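TetR family Transcriptional regulator (Streptococcus agalactiae 2603V/R, PDB 3KKC) probably binds DNA as a transcriptional regulator of the TetR family, through an N-terminal helix-turn-helix domain in each of its two chains. Local coordinates at residues Ala20-Leu24 and Asp37-Ala42; Thr13-Tyr18 and Phe49-Tyr53. One frame throughout, in Å; residues are numbered along the deposited sequence.

Contact 1 (Ala20-Leu24 and Asp37-Ala42); sequences AFISL and DVIGLA
An apolar helix-helix contact in the N-terminal DNA-binding domain joins the C-terminal part of helix 4-24 to helix 35-42, the helix that opens the predicted helix-turn-helix motif of this TetR-family protein. The axes of the two short segments approach to 9.1 Å and cross at 115°, and no hydrogen bond spans them, so the fit rests on side-chain shape. Three residues spaced along one flank of the first helix, A20, L24 and, at the margin, S23, meet D37, V38 and L41. A20 sits where the backbones come nearest, its CA 5.7 Å from the CA of A42; a lone methyl suits so short a separation, and A20 CB rests against L41 CB at 3.8 Å. One turn on, where the helices diverge, longer side chains fill the interval. L24 and L41 reach toward each other tip to tip, L24 CG lying 3.8 Å from L41 CD1. The L24 methyl CD1 lies against the backbone of D37 and 4.2 Å from V38 CG2. V38 turns CG2 away from its carbonyl carbon (chi1 175°), which sets this methyl near L24 CD1 and the edge of the F21 ring. F21 itself turns to the domain core, where it packs on L59, L60 and L63 of helix 57-71. D37 contributes its aliphatic CB here, while its carboxylate is hydrogen-bonded to T34 near the start of the helix. On the solvent side, the S23 hydroxyl oxygen OG lies 3.7 Å from L41 CD1, a van der Waals touch.

Contact 2 (Thr13-Tyr18 and Phe49-Tyr53); sequences TKVAIY and FYSHY
The H52 ring has the side chain of K14 modelled over one face, too close for the details to be trusted, and S51 OG over the opposite face toward the rim. The Y53 ring has H52 CB over one face and the backbone O of K14 near its plane at the hydroxyl end, while I17 CG2 meets the F49 ring at its edge. These residues join helix 4-24 to the end of helix 46-49 and the loop that follows it, where the predicted helix-turn-helix motif closes. Lysine's long, flexible chain suits this partly exposed position: bent at chi3 (53°) and chi4 (110°), it leaves NZ 3.9 Å from Y53 OH, a proximity and not a hydrogen bond. I17 is buried: with CG2 anti to the backbone N, this methyl touches both rings in the angle they form, obliquely 3.6 Å from Y53 CE2 and 3.9 Å from F49 CD1. F49 O accepts from both H52 N and Y53 N, a helical turn that fixes the backbone from F49 to Y53. Y53 also packs on V58 and E62 of helix 57-71. Y18 OH is hydrogen-bonded to D66, and at its ring edge Y18 CD1 lies 4.3 Å from Y53 OH.

Overall arrangement
Contacts 1 and 2 lie on successive parts of helix 4-24, their centres about 10 Å apart, and together hold both ends of the predicted helix-turn-helix motif against it. Contact 1 takes the first helix of the motif and contact 2 the residues that finish it. They merge at I17, whose CG2 packs on V38 CG1 at 3.7 Å while its CA lies 3.9 Å from A42 CB. Helix 57-71 completes the core, with L63 touching both F21 and Y18. The nickel ion is bound by H70, H86 and H90, none of which lies in either contact; from contact 2, the side chain of Y18 is about 13 Å from the metal.

Contact 1 (Ala20-Leu24 and Asp37-Ala42)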
# COMPACT_ATOMS: atom_id res chain seq x y z
N ALA A 20 16.73 22.53 4.68
CA ALA A 20 17.39 21.79 3.59
C ALA A 20 16.84 20.37 3.45
O ALA A 20 16.58 19.88 2.35
CB ALA A 20 18.88 21.75 3.80
N PHE A 21 16.67 19.71 4.58
CA PHE A 21 16.13 18.36 4.63
C PHE A 21 14.73 18.30 4.02
O PHE A 21 14.40 17.40 3.26
CB PHE A 21 16.12 17.90 6.08
CG PHE A 21 15.61 16.51 6.29
CD1 PHE A 21 16.26 15.42 5.72
CD2 PHE A 21 14.52 16.28 7.10
CE1 PHE A 21 15.81 14.16 5.92
CE2 PHE A 21 14.06 15.00 7.32
CZ PHE A 21 14.69 13.94 6.72
N ILE A 22 13.90 19.30 4.34
CA ILE A 22 12.55 19.38 3.80
C ILE A 22 12.54 19.62 2.29
O ILE A 22 11.80 18.98 1.55
CB ILE A 22 11.74 20.47 4.54
CG1 ILE A 22 11.44 20.01 5.98
CG2 ILE A 22 10.43 20.79 3.81
CD1 ILE A 22 10.61 21.00 6.76
N SER A 23 13.38 20.54 1.82
CA SER A 23 13.40 20.90 0.41
C SER A 23 13.85 19.72 -0.41
O SER A 23 13.42 19.56 -1.55
CB SER A 23 14.32 22.12 0.19
OG SER A 23 15.02 22.09 -1.05
N LEU A 24 14.72 18.90 0.17
CA LEU A 24 15.27 17.73 -0.51
C LEU A 24 14.28 16.57 -0.49
O LEU A 24 14.38 15.63 -1.29
CB LEU A 24 16.57 17.29 0.15
CG LEU A 24 17.83 18.04 -0.26
CD1 LEU A 24 18.97 17.76 0.72
CD2 LEU A 24 18.20 17.70 -1.70
N ASP A 37 24.09 15.57 0.69
CA ASP A 37 23.04 16.34 0.03
C ASP A 37 22.61 17.46 0.97
O ASP A 37 22.53 18.63 0.58
CB ASP A 37 21.82 15.48 -0.31
CG ASP A 37 22.18 14.24 -1.12
OD1 ASP A 37 23.39 13.98 -1.30
OD2 ASP A 37 21.25 13.53 -1.56
N VAL A 38 22.35 17.09 2.22
CA VAL A 38 21.80 17.99 3.21
C VAL A 38 22.71 19.18 3.47
O VAL A 38 22.23 20.30 3.67
CB VAL A 38 21.51 17.26 4.52
CG1 VAL A 38 21.07 18.26 5.58
CG2 VAL A 38 20.43 16.23 4.30
N ILE A 39 24.02 18.95 3.46
CA ILE A 39 24.99 20.03 3.61
C ILE A 39 25.02 20.94 2.39
O ILE A 39 24.95 22.16 2.52
CB ILE A 39 26.39 19.46 3.83
CG1 ILE A 39 26.40 18.57 5.08
CG2 ILE A 39 27.45 20.59 3.87
CD1 ILE A 39 27.37 17.40 4.96
N GLY A 40 25.14 20.33 1.21
CA GLY A 40 25.22 21.03 -0.06
C GLY A 40 24.18 22.13 -0.21
O GLY A 40 24.34 23.05 -1.02
N LEU A 41 23.11 22.03 0.57
CA LEU A 41 22.13 23.11 0.65
C LEU A 41 22.34 23.96 1.89
O LEU A 41 22.37 25.19 1.80
CB LEU A 41 20.71 22.56 0.62
CG LEU A 41 20.20 22.05 -0.72
CD1 LEU A 41 18.70 21.77 -0.62
CD2 LEU A 41 20.50 23.07 -1.81
N ALA A 42 22.46 23.32 3.05
CA ALA A 42 22.60 24.05 4.32
C ALA A 42 23.84 24.96 4.36
O ALA A 42 23.85 25.98 5.05
CB ALA A 42 22.60 23.08 5.50

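Contact 2 (Thr13-Tyr18 and Phe49-Tyr53)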
# COMPACT_ATOMS: atom_id res chain seq x y z
N THR A 13 21.68 28.17 12.09
CA THR A 13 22.27 27.07 11.35
C THR A 13 21.51 25.75 11.54
O THR A 13 21.52 24.89 10.66
CB THR A 13 23.83 26.87 11.57
OG1 THR A 13 24.18 27.04 12.95
CG2 THR A 13 24.64 27.83 10.71
N LYS A 14 20.84 25.59 12.68
CA LYS A 14 20.06 24.37 12.92
C LYS A 14 18.86 24.39 11.97
O LYS A 14 18.54 23.39 11.33
CB LYS A 14 19.63 24.25 14.38
CG LYS A 14 20.12 22.96 15.04
CD LYS A 14 19.57 22.78 16.45
CE LYS A 14 18.03 22.89 16.50
NZ LYS A 14 17.26 21.61 16.77
N VAL A 15 18.22 25.54 11.87
CA VAL A 15 17.12 25.74 10.94
C VAL A 15 17.54 25.56 9.47
O VAL A 15 16.77 25.03 8.69
CB VAL A 15 16.46 27.12 11.14
CG1 VAL A 15 15.68 27.55 9.88
CG2 VAL A 15 15.61 27.11 12.41
N ALA A 16 18.74 25.98 9.10
CA ALA A 16 19.17 25.83 7.70
C ALA A 16 19.17 24.37 7.27
O ALA A 16 18.72 24.03 6.18
CB ALA A 16 20.52 26.44 7.46
N ILE A 17 19.69 23.51 8.15
CA ILE A 17 19.71 22.07 7.93
C ILE A 17 18.27 21.55 7.84
O ILE A 17 17.88 20.91 6.86
CB ILE A 17 20.46 21.37 9.07
CG1 ILE A 17 21.87 21.96 9.20
CG2 ILE A 17 20.45 19.84 8.89
CD1 ILE A 17 22.53 21.64 10.51
N TYR A 18 17.48 21.83 8.88
CA TYR A 18 16.08 21.47 8.90
C TYR A 18 15.45 21.80 7.55
O TYR A 18 14.96 20.91 6.87
CB TYR A 18 15.37 22.23 10.02
CG TYR A 18 13.99 21.73 10.39
CD1 TYR A 18 13.81 20.80 11.41
CD2 TYR A 18 12.85 22.22 9.74
CE1 TYR A 18 12.57 20.34 11.77
CE2 TYR A 18 11.58 21.76 10.09
CZ TYR A 18 11.45 20.81 11.11
OH TYR A 18 10.21 20.34 11.49
N PHE A 49 26.91 19.86 11.50
CA PHE A 49 25.71 19.03 11.35
C PHE A 49 25.66 18.02 12.48
O PHE A 49 24.71 17.99 13.25
CB PHE A 49 25.70 18.30 10.00
CG PHE A 49 24.68 17.18 9.93
CD1 PHE A 49 23.32 17.45 9.89
CD2 PHE A 49 25.09 15.86 9.89
CE1 PHE A 49 22.38 16.41 9.83
CE2 PHE A 49 24.16 14.81 9.83
CZ PHE A 49 22.81 15.10 9.80
N TYR A 50 26.71 17.20 12.59
CA TYR A 50 26.75 16.14 13.59
C TYR A 50 26.74 16.66 15.03
O TYR A 50 26.65 15.87 15.98
CB TYR A 50 27.95 15.20 13.37
CG TYR A 50 27.76 14.20 12.24
CD1 TYR A 50 26.78 13.21 12.31
CD2 TYR A 50 28.56 14.23 11.11
CE1 TYR A 50 26.61 12.29 11.29
CE2 TYR A 50 28.40 13.32 10.08
CZ TYR A 50 27.42 12.35 10.17
OH TYR A 50 27.27 11.44 9.14
N SER A 51 26.83 17.97 15.21
CA SER A 51 26.73 18.57 16.53
C SER A 51 25.28 18.92 16.89
O SER A 51 25.00 19.37 18.00
CB SER A 51 27.56 19.85 16.60
OG SER A 51 26.74 20.95 16.23
N HIS A 52 24.38 18.75 15.93
CA HIS A 52 22.96 19.00 16.13
C HIS A 52 22.11 17.75 15.94
O HIS A 52 21.05 17.61 16.55
CB HIS A 52 22.46 20.07 15.17
CG HIS A 52 22.90 21.45 15.53
ND1 HIS A 52 23.62 22.26 14.67
CD2 HIS A 52 22.74 22.17 16.67
CE1 HIS A 52 23.87 23.41 15.26
NE2 HIS A 52 23.34 23.39 16.47
N TYR A 53 22.58 16.85 15.08
CA TYR A 53 21.82 15.67 14.68
C TYR A 53 22.69 14.44 14.66
O TYR A 53 23.56 14.30 13.80
CB TYR A 53 21.24 15.88 13.29
CG TYR A 53 20.30 17.06 13.23
CD1 TYR A 53 19.13 17.08 14.00
CD2 TYR A 53 20.58 18.16 12.43
CE1 TYR A 53 18.29 18.15 13.96
CE2 TYR A 53 19.73 19.24 12.38
CZ TYR A 53 18.59 19.23 13.15
OH TYR A 53 17.75 20.30 13.11